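Local structure of ornithine carbamoyltransferase (Giardia intestinalis, 3GRF) at residues L24-K32 and V139-E147; V90-V101 and E116-C125. The protein probably catalyses the transfer of a carbamoyl group between carbamoyl phosphate and ornithine, a step associated in this parasite with the arginine degradation pathway. All coordinates share one frame; numbering follows the deposited sequence.

Contact 1: L24-K32 and V139-E147; sequences LIDRALDMK and VCDFMTIKE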
loop_
_atom_site.group_PDB
_atom_site.type_symbol
_atom_site.label_atom_id
_atom_site.label_comp_id
_atom_site.label_asym_id
_atom_site.label_seq_id
_atom_site.Cartn_x
_atom_site.Cartn_y
_atom_site.Cartn_z
ATOM N N LEU A 24 21.488 -15.410 10.865
ATOM C CA LEU A 24 20.495 -14.344 10.616
ATOM C C LEU A 24 20.869 -13.072 11.346
ATOM O O LEU A 24 20.742 -11.976 10.785
ATOM C CB LEU A 24 19.111 -14.809 11.010
ATOM C CG LEU A 24 18.113 -14.991 9.852
ATOM C CD1 LEU A 24 18.789 -15.113 8.498
ATOM C CD2 LEU A 24 17.285 -16.173 10.139
ATOM N N ILE A 25 21.383 -13.241 12.571
ATOM C CA ILE A 25 21.862 -12.140 13.446
ATOM C C ILE A 25 22.998 -11.410 12.758
ATOM O O ILE A 25 22.914 -10.229 12.542
ATOM C CB ILE A 25 22.266 -12.632 14.881
ATOM C CG1 ILE A 25 21.005 -12.928 15.720
ATOM C CG2 ILE A 25 23.105 -11.614 15.597
ATOM C CD1 ILE A 25 21.156 -14.031 16.760
ATOM N N ASP A 26 24.036 -12.126 12.365
ATOM C CA ASP A 26 25.147 -11.529 11.639
ATOM C C ASP A 26 24.773 -10.911 10.289
ATOM O O ASP A 26 25.388 -9.936 9.843
ATOM C CB ASP A 26 26.234 -12.577 11.430
ATOM C CG ASP A 26 26.840 -13.039 12.706
ATOM O OD1 ASP A 26 26.918 -12.240 13.668
ATOM O OD2 ASP A 26 27.247 -14.219 12.750
ATOM N N ARG A 27 23.796 -11.505 9.606
ATOM C CA ARG A 27 23.353 -10.947 8.323
ATOM C C ARG A 27 22.619 -9.606 8.609
ATOM O O ARG A 27 22.873 -8.577 7.981
ATOM C CB ARG A 27 22.471 -11.969 7.620
ATOM C CG ARG A 27 22.013 -11.574 6.258
ATOM C CD ARG A 27 22.680 -12.474 5.288
ATOM N NE ARG A 27 22.181 -12.275 3.940
ATOM C CZ ARG A 27 22.940 -12.370 2.861
ATOM N NH1 ARG A 27 24.239 -12.616 2.977
ATOM N NH2 ARG A 27 22.406 -12.169 1.681
ATOM N N ALA A 28 21.739 -9.618 9.602
ATOM C CA ALA A 28 21.031 -8.399 10.030
ATOM C C ALA A 28 22.039 -7.312 10.355
ATOM O O ALA A 28 21.848 -6.159 10.017
ATOM C CB ALA A 28 20.179 -8.688 11.285
ATOM N N LEU A 29 23.084 -7.691 11.090
ATOM C CA LEU A 29 24.114 -6.740 11.512
ATOM C C LEU A 29 24.889 -6.204 10.309
ATOM O O LEU A 29 25.245 -5.013 10.249
ATOM C CB LEU A 29 25.070 -7.408 12.496
ATOM C CG LEU A 29 24.618 -7.592 13.933
ATOM C CD1 LEU A 29 25.643 -8.483 14.618
ATOM C CD2 LEU A 29 24.471 -6.208 14.604
ATOM N N ASP A 30 25.141 -7.070 9.346
ATOM C CA ASP A 30 25.873 -6.584 8.151
ATOM C C ASP A 30 24.992 -5.753 7.244
ATOM O O ASP A 30 25.484 -4.863 6.575
ATOM C CB ASP A 30 26.494 -7.708 7.336
ATOM C CG ASP A 30 27.382 -7.169 6.203
ATOM O OD1 ASP A 30 27.125 -7.470 5.032
ATOM O OD2 ASP A 30 28.318 -6.399 6.493
ATOM N N MET A 31 23.696 -6.058 7.201
ATOM C CA MET A 31 22.739 -5.222 6.442
ATOM C C MET A 31 22.482 -3.895 7.102
ATOM O O MET A 31 22.157 -2.937 6.426
ATOM C CB MET A 31 21.395 -5.932 6.283
ATOM C CG MET A 31 21.492 -7.227 5.528
ATOM S SD MET A 31 19.939 -8.060 5.573
ATOM C CE MET A 31 20.059 -9.145 4.152
ATOM N N LYS A 32 22.604 -3.841 8.430
ATOM C CA LYS A 32 22.579 -2.565 9.146
ATOM C C LYS A 32 23.666 -1.615 8.796
ATOM O O LYS A 32 23.414 -0.406 8.581
ATOM C CB LYS A 32 22.553 -2.772 10.653
ATOM C CG LYS A 32 22.053 -1.502 11.319
ATOM C CD LYS A 32 21.951 -1.672 12.840
ATOM C CE LYS A 32 21.477 -0.345 13.443
ATOM N NZ LYS A 32 21.358 -0.403 14.928
ATOM N N VAL A 139 14.703 -12.337 16.174
ATOM C CA VAL A 139 15.935 -11.970 15.440
ATOM C C VAL A 139 16.358 -10.514 15.767
ATOM O O VAL A 139 17.552 -10.199 15.809
ATOM C CB VAL A 139 15.773 -12.072 13.923
ATOM C CG1 VAL A 139 17.148 -11.826 13.210
ATOM C CG2 VAL A 139 15.190 -13.407 13.553
ATOM N N CYS A 140 15.367 -9.652 16.026
ATOM C CA CYS A 140 15.578 -8.250 16.371
ATOM C C CYS A 140 16.320 -8.114 17.664
ATOM O O CYS A 140 17.363 -7.485 17.747
ATOM C CB CYS A 140 14.229 -7.553 16.545
ATOM S SG CYS A 140 14.471 -5.796 16.921
ATOM N N ASP A 141 15.752 -8.712 18.699
ATOM C CA ASP A 141 16.285 -8.640 20.064
ATOM C C ASP A 141 17.661 -9.270 20.261
ATOM O O ASP A 141 18.567 -8.646 20.797
ATOM C CB ASP A 141 15.270 -9.281 20.982
ATOM C CG ASP A 141 13.956 -8.519 20.997
ATOM O OD1 ASP A 141 12.908 -9.074 21.415
ATOM O OD2 ASP A 141 13.988 -7.349 20.588
ATOM N N PHE A 142 17.857 -10.488 19.777
ATOM C CA PHE A 142 19.188 -11.077 19.921
ATOM C C PHE A 142 20.246 -10.354 19.096
ATOM O O PHE A 142 21.380 -10.188 19.536
ATOM C CB PHE A 142 19.142 -12.576 19.670
ATOM C CG PHE A 142 18.298 -13.290 20.657
ATOM C CD1 PHE A 142 17.034 -13.770 20.296
ATOM C CD2 PHE A 142 18.724 -13.426 21.983
ATOM C CE1 PHE A 142 16.253 -14.417 21.206
ATOM C CE2 PHE A 142 17.921 -14.105 22.924
ATOM C CZ PHE A 142 16.686 -14.581 22.515
ATOM N N MET A 143 19.858 -9.875 17.928
ATOM C CA MET A 143 20.695 -8.935 17.188
ATOM C C MET A 143 21.071 -7.672 17.992
ATOM O O MET A 143 22.228 -7.234 17.975
ATOM C CB MET A 143 20.022 -8.567 15.894
ATOM C CG MET A 143 20.791 -7.490 15.073
ATOM S SD MET A 143 19.638 -6.377 14.130
ATOM C CE MET A 143 20.852 -5.225 13.509
ATOM N N THR A 144 20.102 -7.091 18.687
ATOM C CA THR A 144 20.314 -5.912 19.523
ATOM C C THR A 144 21.247 -6.247 20.680
ATOM O O THR A 144 22.145 -5.462 21.008
ATOM C CB THR A 144 18.944 -5.367 20.081
ATOM O OG1 THR A 144 18.081 -5.017 18.987
ATOM C CG2 THR A 144 19.162 -4.164 21.025
ATOM N N ILE A 145 21.033 -7.412 21.304
ATOM C CA ILE A 145 21.911 -7.856 22.381
ATOM C C ILE A 145 23.357 -8.006 21.822
ATOM O O ILE A 145 24.289 -7.449 22.396
ATOM C CB ILE A 145 21.391 -9.167 23.050
ATOM C CG1 ILE A 145 20.150 -8.864 23.904
ATOM C CG2 ILE A 145 22.460 -9.875 23.931
ATOM C CD1 ILE A 145 19.256 -10.125 24.199
ATOM N N LYS A 146 23.550 -8.690 20.696
ATOM C CA LYS A 146 24.929 -8.829 20.166
ATOM C C LYS A 146 25.586 -7.514 19.812
ATOM O O LYS A 146 26.790 -7.323 20.030
ATOM C CB LYS A 146 24.999 -9.746 18.925
ATOM C CG LYS A 146 26.413 -9.653 18.229
ATOM C CD LYS A 146 26.631 -10.856 17.316
ATOM C CE LYS A 146 28.065 -10.917 16.830
ATOM N NZ LYS A 146 28.086 -12.023 15.827
ATOM N N GLU A 147 24.813 -6.649 19.173
ATOM C CA GLU A 147 25.201 -5.300 18.800
ATOM C C GLU A 147 25.646 -4.473 19.979
ATOM O O GLU A 147 26.712 -3.910 19.975
ATOM C CB GLU A 147 24.003 -4.593 18.181
ATOM C CG GLU A 147 24.371 -3.331 17.459
ATOM C CD GLU A 147 23.171 -2.664 16.839
ATOM O OE1 GLU A 147 22.113 -2.609 17.495
ATOM O OE2 GLU A 147 23.287 -2.179 15.705
#
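Two carboxylates, Glu147 and Asp26, and one aromatic ring, Phe142, are the flat groups where helix 24-32 crosses helix 139-147. Glu147 receives Lys32 on the syn lone pair of OE2, with NZ 2.7 Å from OE2, and the two chains meet nearly at right angles. Lys32 reaches that far because CG lies anti to its backbone N (chi1 -161°) and the rest of the chain is fully extended. Asp26 points its CB away from the partner helix, yet its carboxylate swings back to form a salt bridge through OD1 with Lys146 NZ; the modelled separation is too short to be taken literally. Phe142 offers its CB rather than its ring, 3.8 Å from Ile25 CD1. Leu29 lies between the two ion pairs, and deeper in sits the apolar core, a worked example of knobs-into-holes packing. Met143 is the knob, seated among Ile25, Ala28, Leu29 and Lys32: its SD touches Ala28 CB at 3.7 Å, and its CE reaches Lys32 CD at 3.8 Å. Leu29 slides past Met143 in the opposite sense, while its CD1 rests against Lys146 CD at 3.7 Å. The axes of the two segments approach to 9.2 Å at -70°, consistent with close packing centred near Ile25 and Met143. Asn309 of helix 303-322 binds both Lys32 NZ and Glu147 OE1, joining a third helix to the ion pair. Ile25 and Phe142 pack on Leu185 of helix 173-185, while Thr144 touches Met280 of strand 278-281, so this crossing abuts elements of the ornithine-binding half.

Contact 2: V90-V101 and E116-C125; sequences VQDTAEVFSRMV and EMAQHASVPC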
loop_
_atom_site.group_PDB
_atom_site.type_symbol
_atom_site.label_atom_id
_atom_site.label_comp_id
_atom_site.label_asym_id
_atom_site.label_seq_id
_atom_site.Cartn_x
_atom_site.Cartn_y
_atom_site.Cartn_z
ATOM N N VAL A 90 -9.060 -20.931 3.418
ATOM C CA VAL A 90 -7.657 -20.594 3.671
ATOM C C VAL A 90 -6.693 -21.405 2.801
ATOM O O VAL A 90 -5.694 -20.868 2.341
ATOM C CB VAL A 90 -7.262 -20.555 5.195
ATOM C CG1 VAL A 90 -8.264 -21.285 6.063
ATOM C CG2 VAL A 90 -5.850 -21.053 5.422
ATOM N N GLN A 91 -7.011 -22.677 2.575
ATOM C CA GLN A 91 -6.270 -23.517 1.623
ATOM C C GLN A 91 -6.194 -22.899 0.228
ATOM O O GLN A 91 -5.130 -22.852 -0.361
ATOM C CB GLN A 91 -6.900 -24.921 1.534
ATOM C CG GLN A 91 -6.251 -25.782 0.454
ATOM C CD GLN A 91 -6.963 -27.092 0.240
ATOM O OE1 GLN A 91 -6.528 -27.917 -0.553
ATOM N NE2 GLN A 91 -8.060 -27.305 0.973
ATOM N N ASP A 92 -7.360 -22.492 -0.288
ATOM C CA ASP A 92 -7.531 -21.889 -1.596
ATOM C C ASP A 92 -6.804 -20.563 -1.643
ATOM O O ASP A 92 -6.099 -20.273 -2.620
ATOM C CB ASP A 92 -9.016 -21.675 -1.907
ATOM C CG ASP A 92 -9.751 -22.974 -2.265
ATOM O OD1 ASP A 92 -9.155 -24.078 -2.292
ATOM O OD2 ASP A 92 -10.953 -22.885 -2.553
ATOM N N THR A 93 -6.932 -19.774 -0.578
ATOM C CA THR A 93 -6.211 -18.513 -0.499
ATOM C C THR A 93 -4.699 -18.800 -0.593
ATOM O O THR A 93 -4.013 -18.274 -1.481
ATOM C CB THR A 93 -6.613 -17.723 0.771
ATOM O OG1 THR A 93 -8.011 -17.427 0.715
ATOM C CG2 THR A 93 -5.858 -16.429 0.863
ATOM N N ALA A 94 -4.198 -19.684 0.282
ATOM C CA ALA A 94 -2.772 -19.983 0.325
ATOM C C ALA A 94 -2.274 -20.618 -0.977
ATOM O O ALA A 94 -1.207 -20.289 -1.454
ATOM C CB ALA A 94 -2.438 -20.850 1.532
ATOM N N GLU A 95 -3.053 -21.548 -1.536
ATOM C CA GLU A 95 -2.733 -22.190 -2.820
ATOM C C GLU A 95 -2.607 -21.148 -3.906
ATOM O O GLU A 95 -1.745 -21.226 -4.765
ATOM C CB GLU A 95 -3.792 -23.236 -3.219
ATOM C CG GLU A 95 -3.707 -24.585 -2.467
ATOM C CD GLU A 95 -2.579 -25.516 -2.934
ATOM O OE1 GLU A 95 -2.534 -26.684 -2.477
ATOM O OE2 GLU A 95 -1.735 -25.125 -3.745
ATOM N N VAL A 96 -3.452 -20.138 -3.825
ATOM C CA VAL A 96 -3.488 -19.115 -4.854
ATOM C C VAL A 96 -2.379 -18.074 -4.674
ATOM O O VAL A 96 -1.792 -17.660 -5.658
ATOM C CB VAL A 96 -4.876 -18.472 -4.897
ATOM C CG1 VAL A 96 -4.845 -17.156 -5.627
ATOM C CG2 VAL A 96 -5.908 -19.487 -5.496
ATOM N N PHE A 97 -2.097 -17.629 -3.441
ATOM C CA PHE A 97 -1.024 -16.621 -3.289
ATOM C C PHE A 97 0.378 -17.178 -3.510
ATOM O O PHE A 97 1.262 -16.447 -3.909
ATOM C CB PHE A 97 -1.148 -15.660 -2.062
ATOM C CG PHE A 97 -1.039 -16.311 -0.663
ATOM C CD1 PHE A 97 -2.131 -16.234 0.231
ATOM C CD2 PHE A 97 0.140 -16.907 -0.214
ATOM C CE1 PHE A 97 -2.042 -16.759 1.537
ATOM C CE2 PHE A 97 0.248 -17.446 1.082
ATOM C CZ PHE A 97 -0.838 -17.369 1.957
ATOM N N SER A 98 0.534 -18.492 -3.301
ATOM C CA SER A 98 1.799 -19.198 -3.479
ATOM C C SER A 98 2.175 -19.365 -4.940
ATOM O O SER A 98 3.290 -19.751 -5.239
ATOM C CB SER A 98 1.773 -20.577 -2.836
ATOM O OG SER A 98 1.260 -20.533 -1.529
ATOM N N ARG A 99 1.264 -19.066 -5.844
ATOM C CA ARG A 99 1.600 -19.065 -7.267
ATOM C C ARG A 99 1.723 -17.639 -7.801
ATOM O O ARG A 99 1.735 -17.444 -9.014
ATOM C CB ARG A 99 0.496 -19.778 -8.009
ATOM C CG ARG A 99 0.454 -21.256 -7.803
ATOM C CD ARG A 99 -0.881 -21.743 -8.342
ATOM N NE ARG A 99 -1.008 -23.210 -8.456
ATOM C CZ ARG A 99 -1.116 -24.037 -7.415
ATOM N NH1 ARG A 99 -1.104 -23.571 -6.171
ATOM N NH2 ARG A 99 -1.258 -25.327 -7.620
ATOM N N MET A 100 1.719 -16.639 -6.899
ATOM C CA MET A 100 1.860 -15.209 -7.282
ATOM C C MET A 100 3.011 -14.527 -6.554
ATOM O O MET A 100 3.906 -13.981 -7.212
ATOM C CB MET A 100 0.561 -14.403 -7.091
ATOM C CG MET A 100 -0.565 -14.692 -8.136
ATOM S SD MET A 100 -2.042 -13.728 -7.771
ATOM C CE MET A 100 -3.297 -14.609 -8.650
ATOM N N VAL A 101 2.986 -14.587 -5.203
ATOM C CA VAL A 101 3.981 -13.918 -4.361
ATOM C C VAL A 101 5.154 -14.864 -4.062
ATOM O O VAL A 101 5.092 -16.073 -4.345
ATOM C CB VAL A 101 3.336 -13.306 -3.096
ATOM C CG1 VAL A 101 2.202 -12.366 -3.532
ATOM C CG2 VAL A 101 2.801 -14.429 -2.152
ATOM N N GLU A 116 -2.721 -23.295 9.772
ATOM C CA GLU A 116 -3.619 -23.636 8.677
ATOM C C GLU A 116 -3.111 -23.016 7.367
ATOM O O GLU A 116 -2.883 -23.724 6.368
ATOM C CB GLU A 116 -5.047 -23.204 9.103
ATOM C CG GLU A 116 -6.214 -23.124 8.082
ATOM C CD GLU A 116 -6.464 -24.381 7.273
ATOM O OE1 GLU A 116 -7.643 -24.661 6.981
ATOM O OE2 GLU A 116 -5.495 -25.064 6.885
ATOM N N MET A 117 -2.855 -21.707 7.393
ATOM C CA MET A 117 -2.355 -20.995 6.215
ATOM C C MET A 117 -1.040 -21.575 5.737
ATOM O O MET A 117 -0.902 -21.950 4.572
ATOM C CB MET A 117 -2.157 -19.516 6.518
ATOM C CG MET A 117 -1.742 -18.719 5.294
ATOM S SD MET A 117 -1.160 -17.059 5.739
ATOM C CE MET A 117 -2.756 -16.289 5.995
ATOM N N ALA A 118 -0.068 -21.634 6.644
ATOM C CA ALA A 118 1.212 -22.257 6.348
ATOM C C ALA A 118 1.048 -23.697 5.801
ATOM O O ALA A 118 1.746 -24.088 4.871
ATOM C CB ALA A 118 2.119 -22.230 7.594
ATOM N N GLN A 119 0.132 -24.483 6.370
ATOM C CA GLN A 119 -0.073 -25.884 5.939
ATOM C C GLN A 119 -0.147 -25.978 4.420
ATOM O O GLN A 119 0.566 -26.782 3.794
ATOM C CB GLN A 119 -1.371 -26.431 6.543
ATOM C CG GLN A 119 -1.412 -27.911 6.896
ATOM C CD GLN A 119 -2.287 -28.149 8.134
ATOM O OE1 GLN A 119 -1.835 -27.984 9.282
ATOM N NE2 GLN A 119 -3.556 -28.507 7.902
ATOM N N HIS A 120 -0.978 -25.119 3.823
ATOM C CA HIS A 120 -1.291 -25.238 2.379
ATOM C C HIS A 120 -0.447 -24.341 1.499
ATOM O O HIS A 120 -0.500 -24.450 0.290
ATOM C CB HIS A 120 -2.750 -24.904 2.116
ATOM C CG HIS A 120 -3.695 -25.670 2.971
ATOM N ND1 HIS A 120 -4.055 -26.968 2.698
ATOM C CD2 HIS A 120 -4.351 -25.322 4.099
ATOM C CE1 HIS A 120 -4.901 -27.386 3.621
ATOM N NE2 HIS A 120 -5.099 -26.407 4.484
ATOM N N ALA A 121 0.294 -23.435 2.126
ATOM C CA ALA A 121 1.139 -22.495 1.426
ATOM C C ALA A 121 2.372 -23.205 0.896
ATOM O O ALA A 121 2.914 -24.114 1.512
ATOM C CB ALA A 121 1.508 -21.348 2.335
ATOM N N SER A 122 2.784 -22.795 -0.287
ATOM C CA SER A 122 3.942 -23.340 -0.974
ATOM C C SER A 122 5.048 -22.269 -1.193
ATOM O O SER A 122 6.001 -22.508 -1.927
ATOM C CB SER A 122 3.489 -23.904 -2.316
ATOM O OG SER A 122 4.571 -24.547 -2.983
ATOM N N VAL A 123 4.918 -21.101 -0.562
ATOM C CA VAL A 123 6.005 -20.113 -0.423
ATOM C C VAL A 123 6.273 -20.019 1.080
ATOM O O VAL A 123 5.423 -20.379 1.869
ATOM C CB VAL A 123 5.616 -18.706 -1.022
ATOM C CG1 VAL A 123 5.427 -18.778 -2.532
ATOM C CG2 VAL A 123 4.344 -18.164 -0.382
ATOM N N PRO A 124 7.469 -19.577 1.498
ATOM C CA PRO A 124 7.646 -19.412 2.962
ATOM C C PRO A 124 6.613 -18.521 3.711
ATOM O O PRO A 124 6.353 -17.395 3.309
ATOM C CB PRO A 124 9.050 -18.811 3.090
ATOM C CG PRO A 124 9.737 -19.078 1.812
ATOM C CD PRO A 124 8.694 -19.289 0.731
ATOM N N CYS A 125 6.052 -19.004 4.812
ATOM C CA CYS A 125 5.199 -18.144 5.668
ATOM C C CYS A 125 5.838 -17.902 7.073
ATOM O O CYS A 125 6.450 -18.783 7.698
ATOM C CB CYS A 125 3.755 -18.660 5.817
ATOM S SG CYS A 125 2.877 -19.069 4.309
HETATM O O HOH W 1 -3.584 -27.600 -0.358
HETATM O O HOH W 2 -9.027 -24.610 4.472
HETATM O O HOH W 3 0.339 -23.844 -2.054
#
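His120 lies flat against the side chain of Gln91, whose CB sits 3.5 Å from the ring centroid and only 6° off the ring normal, a CH-pi contact over the face. The Gln91 amide continues the stack, its plane 16° from that of the ring. Gln119 CB lies over the opposite face, toward its rim, and the Glu116 carboxylate lies at the edge, taking a weak hydrogen bond from His120 NE2. Phe97 is met differently: Met117 crosses it at about a right angle and brings CG to the ring edge, 3.7 Å from Phe97 CZ, with SD close by in an oblique Met-aromatic contact. One face of the Phe97 ring lies against Ala94 CA of the preceding turn. Ala94 CB packs against Ala121 CB, 4.1 Å away, just where the chain leaves helix 111-120. Farther along, Ser98 OG accepts an almost straight hydrogen bond from Ser122 N at 3.0 Å, linking Ser98 to that departing chain. Val123 CG1 lies 3.3 Å from Val101 O. The contact thus has an apolar side of Phe97, Met117 and Val123, and a polar side where one water joins Gln91 OE1, Glu95 OE1 and His120 ND1. Tyr304 of the second subunit packs on Glu95. The carboxylates of Glu116, at the ring edge, and of Glu95, linked to ND1 through that water, might favour a protonated His120, though its charge is not seen.

How the contacts relate
From the N terminus the chain first lays down helix 18-33, then builds the four-stranded parallel sheet of the carbamoyl phosphate domain, and returns through helix 135-151 to close contact 1 across a loop of 106 residues. Contact 2 is nested wholly inside that loop: helix 90-97 leads into strand 103-107, and helix 111-120 then packs beside helix 90-97, running in broadly the same direction, before strand 125-127, only 14 residues separating the segments. The centres of the two contacts are 29 Å apart and their nearest atoms about 11 Å, so they do not meet. Contact 2 thus ties neighbouring helices of one domain beside a subunit interface, whereas contact 1 joins the domain's early and late helices where the second domain adjoins.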